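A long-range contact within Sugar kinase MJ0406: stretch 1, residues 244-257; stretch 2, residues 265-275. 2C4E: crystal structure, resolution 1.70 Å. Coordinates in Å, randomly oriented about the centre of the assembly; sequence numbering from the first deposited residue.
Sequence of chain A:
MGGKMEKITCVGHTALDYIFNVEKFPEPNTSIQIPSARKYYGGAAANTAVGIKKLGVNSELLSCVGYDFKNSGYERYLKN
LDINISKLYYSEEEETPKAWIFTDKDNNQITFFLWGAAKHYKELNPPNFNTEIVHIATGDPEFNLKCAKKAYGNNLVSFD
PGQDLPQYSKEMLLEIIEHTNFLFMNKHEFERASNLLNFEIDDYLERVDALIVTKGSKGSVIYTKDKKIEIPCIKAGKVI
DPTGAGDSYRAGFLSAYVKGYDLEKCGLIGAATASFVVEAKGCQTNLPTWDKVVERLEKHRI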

# COMPACT_ATOMS: atom_id res chain seq x y z
N GLY A 244 -16.93 -5.48 6.82
CA GLY A 244 -17.96 -5.89 5.87
C GLY A 244 -19.40 -5.81 6.37
O GLY A 244 -20.31 -6.05 5.59
N ALA A 245 -19.59 -5.45 7.64
CA ALA A 245 -20.89 -5.52 8.30
C ALA A 245 -21.96 -4.64 7.66
O ALA A 245 -23.06 -5.11 7.41
CB ALA A 245 -20.76 -5.18 9.77
N GLY A 246 -21.63 -3.37 7.40
CA GLY A 246 -22.57 -2.45 6.78
C GLY A 246 -23.08 -2.93 5.43
O GLY A 246 -24.29 -2.98 5.17
N ASP A 247 -22.16 -3.30 4.54
CA ASP A 247 -22.56 -3.72 3.20
C ASP A 247 -23.42 -4.96 3.28
O ASP A 247 -24.38 -5.11 2.51
CB ASP A 247 -21.35 -3.97 2.30
CG ASP A 247 -20.53 -2.72 2.05
OD1 ASP A 247 -21.11 -1.63 1.94
OD2 ASP A 247 -19.28 -2.75 1.96
N SER A 248 -23.10 -5.85 4.22
CA SER A 248 -23.85 -7.09 4.38
C SER A 248 -25.26 -6.86 4.91
O SER A 248 -26.16 -7.59 4.53
CB SER A 248 -23.10 -8.07 5.28
OG SER A 248 -23.13 -7.65 6.62
N TYR A 249 -25.45 -5.86 5.76
CA TYR A 249 -26.78 -5.50 6.23
C TYR A 249 -27.62 -5.04 5.05
O TYR A 249 -28.76 -5.41 4.93
CB TYR A 249 -26.71 -4.36 7.25
CG TYR A 249 -28.06 -3.90 7.78
CD1 TYR A 249 -28.50 -4.30 9.05
CD2 TYR A 249 -28.88 -3.05 7.04
CE1 TYR A 249 -29.73 -3.90 9.54
CE2 TYR A 249 -30.12 -2.63 7.55
CZ TYR A 249 -30.53 -3.05 8.80
OH TYR A 249 -31.75 -2.64 9.31
N ARG A 250 -27.05 -4.18 4.20
CA ARG A 250 -27.74 -3.73 3.01
C ARG A 250 -28.04 -4.90 2.06
O ARG A 250 -29.15 -4.99 1.54
CB ARG A 250 -26.97 -2.60 2.33
CG ARG A 250 -27.05 -1.28 3.11
CD ARG A 250 -25.73 -0.70 3.50
NE ARG A 250 -25.82 0.53 4.29
CZ ARG A 250 -25.71 0.62 5.61
NH1 ARG A 250 -25.56 -0.46 6.37
NH2 ARG A 250 -25.77 1.81 6.19
N ALA A 251 -27.09 -5.80 1.87
CA ALA A 251 -27.29 -6.99 1.06
C ALA A 251 -28.48 -7.81 1.56
O ALA A 251 -29.34 -8.21 0.78
CB ALA A 251 -26.02 -7.84 1.01
N GLY A 252 -28.54 -8.02 2.87
CA GLY A 252 -29.62 -8.79 3.46
C GLY A 252 -30.96 -8.08 3.34
O GLY A 252 -31.96 -8.70 2.98
N PHE A 253 -30.96 -6.78 3.64
CA PHE A 253 -32.18 -5.98 3.62
C PHE A 253 -32.81 -5.98 2.22
O PHE A 253 -33.98 -6.22 2.06
CB PHE A 253 -31.85 -4.55 4.04
CG PHE A 253 -33.05 -3.70 4.30
CD1 PHE A 253 -33.41 -3.39 5.60
CD2 PHE A 253 -33.80 -3.17 3.26
CE1 PHE A 253 -34.51 -2.62 5.86
CE2 PHE A 253 -34.92 -2.39 3.53
CZ PHE A 253 -35.25 -2.11 4.84
N LEU A 254 -31.99 -5.68 1.23
CA LEU A 254 -32.46 -5.58 -0.16
C LEU A 254 -32.83 -6.96 -0.73
O LEU A 254 -33.78 -7.07 -1.50
CB LEU A 254 -31.38 -4.93 -1.01
CG LEU A 254 -31.06 -3.49 -0.62
CD1 LEU A 254 -29.87 -3.01 -1.43
CD2 LEU A 254 -32.26 -2.60 -0.86
N SER A 255 -32.11 -8.00 -0.33
CA SER A 255 -32.44 -9.35 -0.77
C SER A 255 -33.81 -9.77 -0.24
O SER A 255 -34.64 -10.33 -0.97
CB SER A 255 -31.38 -10.36 -0.32
OG SER A 255 -30.13 -10.12 -0.97
N ALA A 256 -34.04 -9.50 1.04
CA ALA A 256 -35.32 -9.77 1.68
C ALA A 256 -36.42 -8.97 1.01
O ALA A 256 -37.52 -9.47 0.80
CB ALA A 256 -35.26 -9.44 3.14
N TYR A 257 -36.12 -7.73 0.63
CA TYR A 257 -37.12 -6.93 -0.02
C TYR A 257 -37.55 -7.54 -1.35
O TYR A 257 -38.77 -7.68 -1.62
CB TYR A 257 -36.67 -5.48 -0.19
CG TYR A 257 -37.80 -4.63 -0.67
CD1 TYR A 257 -38.68 -4.06 0.24
CD2 TYR A 257 -38.04 -4.44 -2.02
CE1 TYR A 257 -39.76 -3.30 -0.19
CE2 TYR A 257 -39.10 -3.67 -2.46
CZ TYR A 257 -39.96 -3.11 -1.54
OH TYR A 257 -41.03 -2.35 -1.97
N LYS A 265 -39.05 -7.45 8.59
CA LYS A 265 -38.28 -8.67 8.30
C LYS A 265 -37.04 -8.36 7.47
O LYS A 265 -36.00 -8.98 7.67
CB LYS A 265 -39.14 -9.74 7.63
CG LYS A 265 -38.40 -11.06 7.40
CD LYS A 265 -39.34 -12.28 7.43
CE LYS A 265 -38.67 -13.53 6.91
NZ LYS A 265 -39.56 -14.70 7.07
N CYS A 266 -37.14 -7.39 6.57
CA CYS A 266 -35.96 -6.97 5.82
C CYS A 266 -34.87 -6.51 6.77
O CYS A 266 -33.70 -6.87 6.62
CB CYS A 266 -36.29 -5.88 4.83
SG CYS A 266 -37.33 -6.44 3.46
N GLY A 267 -35.25 -5.72 7.78
CA GLY A 267 -34.31 -5.24 8.77
C GLY A 267 -33.68 -6.37 9.56
O GLY A 267 -32.47 -6.36 9.79
N LEU A 268 -34.50 -7.34 9.95
CA LEU A 268 -34.03 -8.49 10.74
C LEU A 268 -33.08 -9.36 9.94
O LEU A 268 -32.07 -9.81 10.46
CB LEU A 268 -35.22 -9.32 11.24
CG LEU A 268 -36.13 -8.66 12.28
CD1 LEU A 268 -37.46 -9.43 12.39
CD2 LEU A 268 -35.45 -8.57 13.63
N ILE A 269 -33.38 -9.57 8.66
CA ILE A 269 -32.48 -10.30 7.79
C ILE A 269 -31.17 -9.53 7.61
O ILE A 269 -30.11 -10.14 7.63
CB ILE A 269 -33.15 -10.60 6.43
CG1 ILE A 269 -34.30 -11.59 6.62
CG2 ILE A 269 -32.13 -11.07 5.41
CD1 ILE A 269 -33.89 -13.04 6.86
N GLY A 270 -31.24 -8.21 7.43
CA GLY A 270 -30.03 -7.41 7.34
C GLY A 270 -29.15 -7.60 8.58
O GLY A 270 -27.94 -7.85 8.48
N ALA A 271 -29.78 -7.50 9.74
CA ALA A 271 -29.10 -7.67 11.03
C ALA A 271 -28.48 -9.06 11.14
O ALA A 271 -27.32 -9.19 11.53
CB ALA A 271 -30.06 -7.44 12.16
N ALA A 272 -29.24 -10.08 10.78
CA ALA A 272 -28.74 -11.46 10.87
C ALA A 272 -27.58 -11.68 9.90
O ALA A 272 -26.58 -12.31 10.24
CB ALA A 272 -29.85 -12.43 10.60
N THR A 273 -27.69 -11.11 8.71
CA THR A 273 -26.62 -11.25 7.73
C THR A 273 -25.33 -10.63 8.22
O THR A 273 -24.27 -11.23 8.11
CB THR A 273 -27.00 -10.59 6.39
OG1 THR A 273 -28.24 -11.13 5.93
CG2 THR A 273 -26.00 -10.95 5.30
N ALA A 274 -25.43 -9.42 8.78
CA ALA A 274 -24.28 -8.69 9.31
C ALA A 274 -23.59 -9.45 10.42
O ALA A 274 -22.38 -9.31 10.60
CB ALA A 274 -24.71 -7.32 9.81
N SER A 275 -24.36 -10.23 11.18
CA SER A 275 -23.81 -11.00 12.29
C SER A 275 -22.87 -12.11 11.83
O SER A 275 -22.01 -12.54 12.60
CB SER A 275 -24.94 -11.57 13.17
OG SER A 275 -25.55 -12.70 12.57

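Two helices in the sugar kinase MJ0406 approach so closely that their axes come within 6.9 Å, yet no hydrogen bond links them. Residues 245-257 and 265-275 run in roughly opposing directions, at 143°, and the pair illustrates a general principle: where small residues face each other, backbone packs directly against backbone.

The closest of the backbone register pairs is Tyr249 and Gly270, whose CA atoms are 3.9 Å apart. Glycine suits both sides of this crossing. A CB on Gly270 would point toward the first helix and stand 2.8 Å from Tyr249 O, a clash; without one, Gly270 CA lies 3.4 Å from that oxygen. Gly252 is under the same constraint, since its CB would fall 2.5 Å from Thr273 OG1. With the backbones this near, CA-H groups reach carbonyl oxygens across the gap: Tyr249 CA is 3.5 Å from Gly270 O, and one turn along, Phe253 CA is 3.5 Å from Cys266 O. Because both carbonyls also accept helical hydrogen bonds, from Ala274 N and Gly270 N respectively, the CA-H...O contacts add to the hydrogen bonding inside the second helix rather than replace it.

Tyr249 and Phe253 extend the contact beyond this seam with their rings. Tyr249, with chi1 in the t rotamer, lays its ring among Gly267, Gly270, Ala271 and Ala274, a hole lined by two glycines and two alanines, whose side chains are absent or a single methyl. Gly270 CA sits over one face, 4.1 Å from the centroid of the Tyr249 ring. Phe253, also t, leaves its backbone sideways, but its end comes nearer the second helix, so that Cys266 CB lies almost on the ring normal, 3.7 Å from the Phe253 centroid.

Cys266 is the residue most covered by the opposite stretch. Its side chain points toward the first helix in the m rotamer, placing SG 3.7 Å from Ala256 CB and 3.8 Å from Tyr257 CB, while the same sulfur lies at the edge of the Tyr257 ring. The compact methyl of Ala256 also meets Ile269, at 4.1 Å between Ala256 CB and Ile269 CB.

Toward the other end, small polar residues can be buried because each hydroxyl is satisfied within its own helix. Ser248 OG donates to Ala245 O at 2.7 Å and also lies 3.1 Å from Ala274 CA. Thr273 OG1 likewise donates to Ile269 O at 2.7 Å, while Thr273 CG2 packs 3.5 Å from Ser248 O. Altogether, 585 Å² is buried, summed over both stretches.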